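Local coordinates for stromal cell-derived factor 2-like protein (Arabidopsis thaliana, PDB 3MAL) that takes part in endoplasmic reticulum protein quality control and the unfolded protein response, in a complex with ERDJ3B and BiP that supports accumulation of the immune receptor EFR, at residues His28-Tyr42 / His158-Val172. Residues are numbered along the deposited sequence; the frame is centred on the assembly and turned at random.
Sequences HEKTKFRLHSHDVPY and HDKKYQRIAGGQQEV. With EDO (1,2-ethanediol), chain F; SO4 (sulfate ion), chain D.
K161 and F33 meet where the first and third MIR repeats of this beta-trefoil come together: the ammonium NZ stands 3.6 Å from F33 CZ, oblique to the ring, while a salt bridge, weak as a hydrogen bond, joins the same nitrogen to D159 OD1. Next along the chain, Y162 brings its hydroxyl to the edge of the Y42 ring, with OH 3.9 Å from Y42 CE1. One water bridges both tyrosine hydroxyls to V172 N, and Y42 OH also bonds V112 O on strand 110-115. Within the type II turn A166-Q169, G168 O lies at the F33 ring edge, in its plane, 3.4 Å from F33 CE2. Q169 reaches over with OE1 3.5 Å from H36 ND1, although T52 is the main polar partner of both side chains; Q169 NE2 shares a water with H38 ND1, and H38 NE2 bonds S50 OG. Q170 carries the centre of the interface. Extended beyond CG (chi2 174°), it lays its amide flat on F33, the planes 5° apart and NE2 3.3 Å above the ring plane, over its centre. Its OE1 accepts from T31 OG1, doubtfully, since that hydroxyl is modelled too close to a neighbouring atom. Last, V172 also touches L155 and V112, its CG1 4.0 Å from L35 CD1.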
ATOM      1  N   HIS A  28       2.998   6.676   6.281  1.00  9.60           N
ATOM      2  CA  HIS A  28       2.013   7.762   6.210  1.00 10.23           C
ATOM      3  C   HIS A  28       2.691   9.080   6.586  1.00 10.59           C
ATOM      4  O   HIS A  28       3.237   9.210   7.681  1.00 10.39           O
ATOM      5  CB  HIS A  28       0.893   7.439   7.195  1.00  9.29           C
ATOM      6  CG  HIS A  28      -0.267   8.393   7.164  1.00  9.56           C
ATOM      7  ND1 HIS A  28      -1.052   8.592   6.047  1.00  9.20           N
ATOM      8  CD2 HIS A  28      -0.805   9.160   8.141  1.00  7.87           C
ATOM      9  CE1 HIS A  28      -2.019   9.449   6.334  1.00  6.42           C
ATOM     10  NE2 HIS A  28      -1.880   9.822   7.592  1.00 10.31           N
ATOM     11  N   GLU A  29       2.704  10.048   5.687  1.00 11.07           N
ATOM     12  CA  GLU A  29       3.476  11.267   6.017  1.00 12.15           C
ATOM     13  C   GLU A  29       3.046  12.003   7.286  1.00 12.44           C
ATOM     14  O   GLU A  29       3.887  12.438   8.054  1.00 12.56           O
ATOM     15  CB  GLU A  29       3.515  12.254   4.871  1.00 12.78           C
ATOM     16  CG  GLU A  29       4.425  13.451   5.202  1.00 14.98           C
ATOM     17  CD  GLU A  29       4.532  14.422   4.041  1.00 20.01           C
ATOM     18  OE1 GLU A  29       3.478  14.837   3.501  1.00 20.54           O
ATOM     19  OE2 GLU A  29       5.676  14.797   3.669  1.00 22.75           O
ATOM     20  N   LYS A  30       1.743  12.163   7.484  1.00 13.07           N
ATOM     21  CA  LYS A  30       1.193  12.929   8.584  1.00 13.71           C
ATOM     22  C   LYS A  30       1.386  12.241   9.939  1.00 13.27           C
ATOM     23  O   LYS A  30       1.856  12.861  10.888  1.00 12.84           O
ATOM     24  CB  LYS A  30      -0.300  13.120   8.304  1.00 14.41           C
ATOM     25  CG  LYS A  30      -0.912  14.370   8.870  1.00 20.40           C
ATOM     26  CD  LYS A  30      -0.381  15.603   8.180  1.00 26.45           C
ATOM     27  CE  LYS A  30      -1.121  16.829   8.708  1.00 28.97           C
ATOM     28  NZ  LYS A  30      -0.491  18.116   8.231  1.00 33.66           N
ATOM     29  N   THR A  31       1.023  10.967  10.050  1.00 11.84           N
ATOM     30  CA  THR A  31       1.086  10.298  11.344  1.00 11.92           C
ATOM     31  C   THR A  31       2.363   9.479  11.580  1.00 11.83           C
ATOM     32  O   THR A  31       2.654   9.087  12.718  1.00 12.09           O
ATOM     33  CB  THR A  31      -0.093   9.326  11.513  1.00 11.75           C
ATOM     34  OG1 THR A  31       0.034   8.284  10.542  1.00  8.76           O
ATOM     35  CG2 THR A  31      -1.429  10.044  11.347  1.00 10.59           C
ATOM     36  N   LYS A  32       3.105   9.192  10.505  1.00 10.68           N
ATOM     37  CA  LYS A  32       4.312   8.359  10.589  1.00 10.94           C
ATOM     38  C   LYS A  32       4.037   6.850  10.804  1.00 10.26           C
ATOM     39  O   LYS A  32       4.972   6.073  10.939  1.00  9.65           O
ATOM     40  CB  LYS A  32       5.308   8.888  11.643  1.00 10.93           C
ATOM     41  CG  LYS A  32       5.556  10.426  11.610  1.00 12.22           C
ATOM     42  CD  LYS A  32       6.034  10.904  10.241  1.00 13.18           C
ATOM     43  CE  LYS A  32       6.231  12.440  10.255  1.00 16.05           C
ATOM     44  NZ  LYS A  32       6.492  12.982   8.883  1.00 17.65           N
ATOM     45  N   PHE A  33       2.766   6.441  10.814  1.00  9.15           N
ATOM     46  CA  PHE A  33       2.426   5.006  10.926  1.00  8.02           C
ATOM     47  C   PHE A  33       2.771   4.246   9.637  1.00  8.00           C
ATOM     48  O   PHE A  33       2.776   4.819   8.538  1.00  7.61           O
ATOM     49  CB  PHE A  33       0.936   4.803  11.303  1.00  8.12           C
ATOM     50  CG  PHE A  33       0.627   5.033  12.792  1.00  9.20           C
ATOM     51  CD1 PHE A  33       1.107   6.170  13.469  1.00  9.78           C
ATOM     52  CD2 PHE A  33      -0.159   4.123  13.501  1.00  9.40           C
ATOM     53  CE1 PHE A  33       0.822   6.375  14.850  1.00 10.51           C
ATOM     54  CE2 PHE A  33      -0.457   4.320  14.855  1.00  8.88           C
ATOM     55  CZ  PHE A  33       0.042   5.461  15.535  1.00 10.93           C
ATOM     56  N   ARG A  34       3.058   2.954   9.771  1.00  6.76           N
ATOM     57  CA  ARG A  34       3.449   2.155   8.619  1.00  7.34           C
ATOM     58  C   ARG A  34       2.307   1.272   8.087  1.00  6.65           C
ATOM     59  O   ARG A  34       1.578   0.638   8.847  1.00  6.50           O
ATOM     60  CB  ARG A  34       4.654   1.263   8.949  1.00  7.72           C
ATOM     61  CG  ARG A  34       5.955   1.965   9.034  1.00 10.58           C
ATOM     62  CD  ARG A  34       6.208   2.418  10.463  1.00 17.63           C
ATOM     63  NE  ARG A  34       7.631   2.528  10.751  1.00 22.36           N
ATOM     64  CZ  ARG A  34       8.245   3.679  10.967  1.00 25.06           C
ATOM     65  NH1 ARG A  34       7.540   4.805  10.962  1.00 26.13           N
ATOM     66  NH2 ARG A  34       9.547   3.706  11.211  1.00 25.86           N
ATOM     67  N   LEU A  35       2.182   1.212   6.765  1.00  6.52           N
ATOM     68  CA  LEU A  35       1.249   0.282   6.140  1.00  6.36           C
ATOM     69  C   LEU A  35       1.563  -1.151   6.595  1.00  6.54           C
ATOM     70  O   LEU A  35       2.700  -1.615   6.490  1.00  6.29           O
ATOM     71  CB  LEU A  35       1.304   0.436   4.603  1.00  5.51           C
ATOM     72  CG  LEU A  35       0.233  -0.311   3.786  1.00  5.46           C
ATOM     73  CD1 LEU A  35      -1.163   0.317   4.023  1.00  4.21           C
ATOM     74  CD2 LEU A  35       0.604  -0.361   2.285  1.00  3.90           C
ATOM     75  N   HIS A  36       0.539  -1.851   7.091  1.00  6.71           N
ATOM     76  CA  HIS A  36       0.718  -3.072   7.835  1.00  6.41           C
ATOM     77  C   HIS A  36      -0.421  -4.073   7.573  1.00  6.21           C
ATOM     78  O   HIS A  36      -1.587  -3.697   7.354  1.00  6.27           O
ATOM     79  CB  HIS A  36       0.807  -2.693   9.330  1.00  6.70           C
ATOM     80  CG  HIS A  36       0.739  -3.842  10.295  1.00  6.61           C
ATOM     81  ND1 HIS A  36      -0.450  -4.318  10.794  1.00  8.13           N
ATOM     82  CD2 HIS A  36       1.716  -4.520  10.946  1.00  5.16           C
ATOM     83  CE1 HIS A  36      -0.206  -5.292  11.654  1.00  7.09           C
ATOM     84  NE2 HIS A  36       1.102  -5.427  11.768  1.00  7.66           N
ATOM     85  N   SER A  37      -0.077  -5.360   7.565  1.00  6.56           N
ATOM     86  CA  SER A  37      -1.112  -6.404   7.495  1.00  6.37           C
ATOM     87  C   SER A  37      -0.753  -7.549   8.415  1.00  6.79           C
ATOM     88  O   SER A  37       0.275  -7.514   9.098  1.00  7.20           O
ATOM     89  CB  SER A  37      -1.392  -6.864   6.042  1.00  5.88           C
ATOM     90  OG  SER A  37      -2.652  -7.534   5.940  1.00  8.18           O
ATOM     91  N   HIS A  38      -1.595  -8.568   8.435  1.00  7.29           N
ATOM     92  CA  HIS A  38      -1.465  -9.640   9.406  1.00  8.18           C
ATOM     93  C   HIS A  38      -2.541 -10.662   9.079  1.00  8.85           C
ATOM     94  O   HIS A  38      -3.413 -10.383   8.272  1.00  7.64           O
ATOM     95  CB  HIS A  38      -1.604  -9.116  10.847  1.00  8.57           C
ATOM     96  CG  HIS A  38      -2.689  -8.086  11.061  1.00  8.80           C
ATOM     97  ND1 HIS A  38      -2.707  -7.254  12.163  1.00 10.23           N
ATOM     98  CD2 HIS A  38      -3.779  -7.756  10.330  1.00  8.40           C
ATOM     99  CE1 HIS A  38      -3.774  -6.478  12.111  1.00 11.84           C
ATOM    100  NE2 HIS A  38      -4.446  -6.766  11.013  1.00 10.84           N
ATOM    101  N   ASP A  39      -2.500 -11.810   9.752  1.00  9.79           N
ATOM    102  CA  ASP A  39      -3.366 -12.939   9.441  1.00 11.39           C
ATOM    103  C   ASP A  39      -4.749 -12.876  10.138  1.00 11.32           C
ATOM    104  O   ASP A  39      -5.140 -13.820  10.824  1.00 10.84           O
ATOM    105  CB  ASP A  39      -2.628 -14.254   9.805  1.00 12.20           C
ATOM    106  CG  ASP A  39      -3.350 -15.489   9.321  1.00 16.93           C
ATOM    107  OD1 ASP A  39      -4.251 -15.366   8.460  1.00 18.05           O
ATOM    108  OD2 ASP A  39      -3.025 -16.612   9.808  1.00 19.97           O
ATOM    109  N   VAL A  40      -5.497 -11.780   9.956  1.00 10.74           N
ATOM    110  CA  VAL A  40      -6.827 -11.611  10.595  1.00 10.48           C
ATOM    111  C   VAL A  40      -7.737 -10.769   9.715  1.00 10.40           C
ATOM    112  O   VAL A  40      -7.325  -9.741   9.201  1.00 10.03           O
ATOM    113  CB  VAL A  40      -6.722 -11.023  12.057  1.00 10.62           C
ATOM    114  CG1 VAL A  40      -6.069  -9.693  12.099  1.00 12.35           C
ATOM    115  CG2 VAL A  40      -8.032 -10.927  12.788  1.00 10.13           C
ATOM    116  N   PRO A  41      -8.969 -11.222   9.492  1.00  9.75           N
ATOM    117  CA  PRO A  41      -9.891 -10.511   8.604  1.00  9.74           C
ATOM    118  C   PRO A  41     -10.674  -9.393   9.243  1.00 10.17           C
ATOM    119  O   PRO A  41     -10.778  -9.312  10.447  1.00 10.20           O
ATOM    120  CB  PRO A  41     -10.902 -11.576   8.228  1.00  9.81           C
ATOM    121  CG  PRO A  41     -10.909 -12.545   9.379  1.00 10.13           C
ATOM    122  CD  PRO A  41      -9.527 -12.485  10.002  1.00  9.69           C
ATOM    123  N   TYR A  42     -11.247  -8.532   8.418  1.00 10.30           N
ATOM    124  CA  TYR A  42     -12.252  -7.616   8.874  1.00 11.99           C
ATOM    125  C   TYR A  42     -13.484  -8.438   9.235  1.00 13.01           C
ATOM    126  O   TYR A  42     -13.754  -9.481   8.615  1.00 12.88           O
ATOM    127  CB  TYR A  42     -12.649  -6.661   7.740  1.00 11.52           C
ATOM    128  CG  TYR A  42     -11.606  -5.645   7.378  1.00 10.12           C
ATOM    129  CD1 TYR A  42     -11.226  -4.665   8.288  1.00  9.06           C
ATOM    130  CD2 TYR A  42     -11.038  -5.627   6.109  1.00  8.89           C
ATOM    131  CE1 TYR A  42     -10.275  -3.701   7.954  1.00 11.36           C
ATOM    132  CE2 TYR A  42     -10.086  -4.650   5.756  1.00 10.21           C
ATOM    133  CZ  TYR A  42      -9.713  -3.692   6.689  1.00 12.23           C
ATOM    134  OH  TYR A  42      -8.765  -2.737   6.357  1.00 10.04           O
ATOM    135  N   HIS A 158      -5.191   8.099   8.930  1.00  8.91           N
ATOM    136  CA  HIS A 158      -5.548   9.195   9.847  1.00  9.32           C
ATOM    137  C   HIS A 158      -5.500   8.695  11.288  1.00 10.34           C
ATOM    138  O   HIS A 158      -5.424   7.496  11.543  1.00 10.51           O
ATOM    139  CB  HIS A 158      -6.944   9.789   9.575  1.00  8.95           C
ATOM    140  CG  HIS A 158      -7.985   8.789   9.143  1.00  8.10           C
ATOM    141  ND1 HIS A 158      -9.080   9.146   8.380  1.00  9.01           N
ATOM    142  CD2 HIS A 158      -8.095   7.453   9.345  1.00  8.37           C
ATOM    143  CE1 HIS A 158      -9.822   8.078   8.136  1.00  8.28           C
ATOM    144  NE2 HIS A 158      -9.249   7.035   8.717  1.00 10.99           N
ATOM    145  N   ASP A 159      -5.577   9.630  12.219  1.00 10.46           N
ATOM    146  CA  ASP A 159      -5.549   9.337  13.643  1.00 12.25           C
ATOM    147  C   ASP A 159      -6.939   8.836  14.082  1.00 12.18           C
ATOM    148  O   ASP A 159      -7.610   9.467  14.900  1.00 12.30           O
ATOM    149  CB  ASP A 159      -5.170  10.623  14.382  1.00 12.84           C
ATOM    150  CG  ASP A 159      -4.927  10.409  15.853  1.00 16.35           C
ATOM    151  OD1 ASP A 159      -4.585   9.284  16.258  1.00 19.66           O
ATOM    152  OD2 ASP A 159      -5.105  11.381  16.606  1.00 20.80           O
ATOM    153  N   LYS A 160      -7.361   7.714  13.500  1.00 11.65           N
ATOM    154  CA  LYS A 160      -8.599   7.016  13.861  1.00 12.36           C
ATOM    155  C   LYS A 160      -8.199   5.578  14.117  1.00 12.06           C
ATOM    156  O   LYS A 160      -7.744   4.899  13.201  1.00 11.90           O
ATOM    157  CB  LYS A 160      -9.644   7.127  12.738  1.00 12.31           C
ATOM    158  CG  LYS A 160     -10.043   8.583  12.456  1.00 15.08           C
ATOM    159  CD  LYS A 160     -11.335   8.666  11.651  1.00 19.78           C
ATOM    160  CE  LYS A 160     -11.650  10.103  11.209  1.00 21.02           C
ATOM    161  NZ  LYS A 160     -12.371  10.858  12.268  1.00 25.02           N
ATOM    162  N   LYS A 161      -8.333   5.130  15.374  1.00 12.42           N
ATOM    163  CA  LYS A 161      -7.676   3.906  15.810  1.00 12.26           C
ATOM    164  C   LYS A 161      -8.612   2.813  16.292  1.00 12.21           C
ATOM    165  O   LYS A 161      -9.645   3.095  16.904  1.00 11.27           O
ATOM    166  CB  LYS A 161      -6.689   4.202  16.944  1.00 13.13           C
ATOM    167  CG  LYS A 161      -5.599   5.208  16.641  1.00 13.81           C
ATOM    168  CD  LYS A 161      -4.651   5.206  17.826  1.00 17.91           C
ATOM    169  CE  LYS A 161      -4.052   6.560  18.134  1.00 22.87           C
ATOM    170  NZ  LYS A 161      -2.740   6.738  17.474  1.00 23.27           N
ATOM    171  N   TYR A 162      -8.225   1.562  16.039  1.00 11.44           N
ATOM    172  CA  TYR A 162      -8.903   0.402  16.633  1.00 11.63           C
ATOM    173  C   TYR A 162      -8.631   0.375  18.145  1.00 12.38           C
ATOM    174  O   TYR A 162      -7.675   0.997  18.611  1.00 11.41           O
ATOM    175  CB  TYR A 162      -8.445  -0.897  15.927  1.00 11.15           C
ATOM    176  CG  TYR A 162      -8.780  -0.872  14.444  1.00  8.57           C
ATOM    177  CD1 TYR A 162      -7.800  -0.638  13.483  1.00  8.14           C
ATOM    178  CD2 TYR A 162     -10.096  -1.026  14.015  1.00  8.19           C
ATOM    179  CE1 TYR A 162      -8.125  -0.591  12.112  1.00  8.04           C
ATOM    180  CE2 TYR A 162     -10.440  -0.972  12.679  1.00  8.39           C
ATOM    181  CZ  TYR A 162      -9.458  -0.759  11.725  1.00  9.03           C
ATOM    182  OH  TYR A 162      -9.842  -0.705  10.409  1.00  7.47           O
ATOM    183  N   GLN A 163      -9.482  -0.307  18.909  1.00 14.20           N
ATOM    184  CA  GLN A 163      -9.311  -0.341  20.368  1.00 16.83           C
ATOM    185  C   GLN A 163      -9.116  -1.723  20.968  1.00 17.24           C
ATOM    186  O   GLN A 163      -8.114  -1.959  21.648  1.00 18.06           O
ATOM    187  CB  GLN A 163     -10.452   0.387  21.079  1.00 17.73           C
ATOM    188  CG  GLN A 163     -10.183   1.885  21.217  1.00 22.98           C
ATOM    189  CD  GLN A 163     -10.836   2.664  20.119  1.00 28.73           C
ATOM    190  OE1 GLN A 163     -11.939   2.320  19.675  1.00 31.96           O
ATOM    191  NE2 GLN A 163     -10.163   3.720  19.656  1.00 31.52           N
ATOM    192  N   ARG A 164     -10.029  -2.642  20.686  1.00 17.33           N
ATOM    193  CA  ARG A 164      -9.993  -3.967  21.316  1.00 18.77           C
ATOM    194  C   ARG A 164      -8.991  -4.949  20.677  1.00 18.68           C
ATOM    195  O   ARG A 164      -8.075  -5.411  21.368  1.00 20.47           O
ATOM    196  CB  ARG A 164     -11.405  -4.562  21.415  1.00 18.50           C
ATOM    197  CG  ARG A 164     -12.274  -3.843  22.469  1.00 20.56           C
ATOM    198  CD  ARG A 164     -13.696  -4.325  22.435  1.00 24.64           C
ATOM    199  NE  ARG A 164     -14.608  -3.190  22.362  1.00 30.48           N
ATOM    200  CZ  ARG A 164     -15.378  -2.752  23.351  1.00 32.82           C
ATOM    201  NH1 ARG A 164     -16.154  -1.699  23.137  1.00 34.29           N
ATOM    202  NH2 ARG A 164     -15.406  -3.367  24.535  1.00 34.85           N
ATOM    203  N   ILE A 165      -9.160  -5.285  19.403  1.00 17.71           N
ATOM    204  CA  ILE A 165      -8.183  -6.117  18.691  1.00 16.58           C
ATOM    205  C   ILE A 165      -7.374  -5.182  17.790  1.00 16.13           C
ATOM    206  O   ILE A 165      -7.958  -4.365  17.074  1.00 15.95           O
ATOM    207  CB  ILE A 165      -8.854  -7.235  17.842  1.00 17.31           C
ATOM    208  CG1 ILE A 165      -9.738  -8.162  18.705  1.00 17.35           C
ATOM    209  CG2 ILE A 165      -7.796  -8.046  17.060  1.00 16.37           C
ATOM    210  CD1 ILE A 165      -8.986  -8.971  19.761  1.00 18.52           C
ATOM    211  N   ALA A 166      -6.039  -5.290  17.839  1.00 14.82           N
ATOM    212  CA  ALA A 166      -5.154  -4.403  17.085  1.00 13.96           C
ATOM    213  C   ALA A 166      -5.274  -2.966  17.576  1.00 13.70           C
ATOM    214  O   ALA A 166      -5.061  -2.026  16.810  1.00 12.99           O
ATOM    215  CB  ALA A 166      -5.448  -4.487  15.561  1.00 13.82           C
ATOM    216  N   GLY A 167      -5.627  -2.801  18.855  1.00 13.16           N
ATOM    217  CA  GLY A 167      -5.764  -1.473  19.457  1.00 13.14           C
ATOM    218  C   GLY A 167      -4.525  -0.602  19.352  1.00 13.05           C
ATOM    219  O   GLY A 167      -3.404  -1.078  19.566  1.00 12.66           O
ATOM    220  N   GLY A 168      -4.720   0.678  19.037  1.00 12.08           N
ATOM    221  CA  GLY A 168      -3.599   1.597  18.813  1.00 11.35           C
ATOM    222  C   GLY A 168      -3.157   1.649  17.344  1.00 10.54           C
ATOM    223  O   GLY A 168      -2.417   2.554  16.959  1.00 11.88           O
ATOM    224  N   GLN A 169      -3.583   0.682  16.535  1.00  8.79           N
ATOM    225  CA  GLN A 169      -3.335   0.708  15.077  1.00  8.40           C
ATOM    226  C   GLN A 169      -4.401   1.573  14.383  1.00  8.01           C
ATOM    227  O   GLN A 169      -5.535   1.647  14.854  1.00  7.98           O
ATOM    228  CB  GLN A 169      -3.329  -0.697  14.485  1.00  8.21           C
ATOM    229  CG  GLN A 169      -2.097  -1.525  14.912  1.00  8.99           C
ATOM    230  CD  GLN A 169      -2.178  -3.002  14.502  1.00  9.68           C
ATOM    231  OE1 GLN A 169      -2.611  -3.340  13.387  1.00  9.32           O
ATOM    232  NE2 GLN A 169      -1.720  -3.897  15.404  1.00  9.37           N
ATOM    233  N   GLN A 170      -4.026   2.243  13.293  1.00  7.62           N
ATOM    234  CA  GLN A 170      -4.934   3.183  12.611  1.00  7.67           C
ATOM    235  C   GLN A 170      -5.707   2.485  11.498  1.00  8.00           C
ATOM    236  O   GLN A 170      -5.195   1.544  10.858  1.00  8.48           O
ATOM    237  CB  GLN A 170      -4.156   4.374  12.000  1.00  7.42           C
ATOM    238  CG  GLN A 170      -3.512   5.254  13.023  1.00  7.39           C
ATOM    239  CD  GLN A 170      -2.626   6.345  12.444  1.00  8.04           C
ATOM    240  OE1 GLN A 170      -2.321   6.388  11.235  1.00  8.70           O
ATOM    241  NE2 GLN A 170      -2.208   7.247  13.307  1.00  5.88           N
ATOM    242  N   GLU A 171      -6.927   2.965  11.259  1.00  7.28           N
ATOM    243  CA  GLU A 171      -7.662   2.616  10.044  1.00  8.06           C
ATOM    244  C   GLU A 171      -6.878   3.031   8.805  1.00  7.95           C
ATOM    245  O   GLU A 171      -6.321   4.135   8.741  1.00  7.83           O
ATOM    246  CB  GLU A 171      -9.034   3.306   9.998  1.00  7.68           C
ATOM    247  CG  GLU A 171      -9.999   2.669   8.986  1.00  9.27           C
ATOM    248  CD  GLU A 171     -11.169   3.571   8.647  1.00  8.82           C
ATOM    249  OE1 GLU A 171     -10.947   4.778   8.482  1.00 13.08           O
ATOM    250  OE2 GLU A 171     -12.301   3.074   8.535  1.00 10.68           O
ATOM    251  N   VAL A 172      -6.863   2.140   7.816  1.00  7.81           N
ATOM    252  CA  VAL A 172      -6.411   2.496   6.476  1.00  7.62           C
ATOM    253  C   VAL A 172      -7.634   2.368   5.571  1.00  7.51           C
ATOM    254  O   VAL A 172      -8.426   1.426   5.709  1.00  6.96           O
ATOM    255  CB  VAL A 172      -5.234   1.595   6.025  1.00  7.84           C
ATOM    256  CG1 VAL A 172      -4.870   1.834   4.532  1.00  7.40           C
ATOM    257  CG2 VAL A 172      -4.032   1.853   6.936  1.00  6.87           C
TER
HETATM  258  C1  EDO F 219     -13.975  -3.285  17.655  1.00 18.38           C
HETATM  259  O1  EDO F 219     -14.527  -4.447  18.317  1.00 21.52           O
HETATM  260  C2  EDO F 219     -13.202  -2.540  18.729  1.00 18.16           C
HETATM  261  O2  EDO F 219     -12.065  -1.955  18.139  1.00 20.63           O
HETATM  262  S   SO4 D   2     -17.450   0.717  20.276  1.00 36.18           S
HETATM  263  O1  SO4 D   2     -16.969   2.078  19.980  1.00 34.42           O
HETATM  264  O2  SO4 D   2     -16.535  -0.318  19.751  1.00 35.77           O
HETATM  265  O3  SO4 D   2     -17.656   0.425  21.698  1.00 35.65           O
HETATM  266  O4  SO4 D   2     -18.785   0.609  19.691  1.00 35.17           O
HETATM  267  O   HOH W   1      -0.949  -6.710  14.334  1.00 11.89           O
HETATM  268  O   HOH W   2      -8.067  -0.401   8.309  1.00  4.16           O
HETATM  269  O   HOH W   3     -10.358  -0.365   5.362  1.00  6.08           O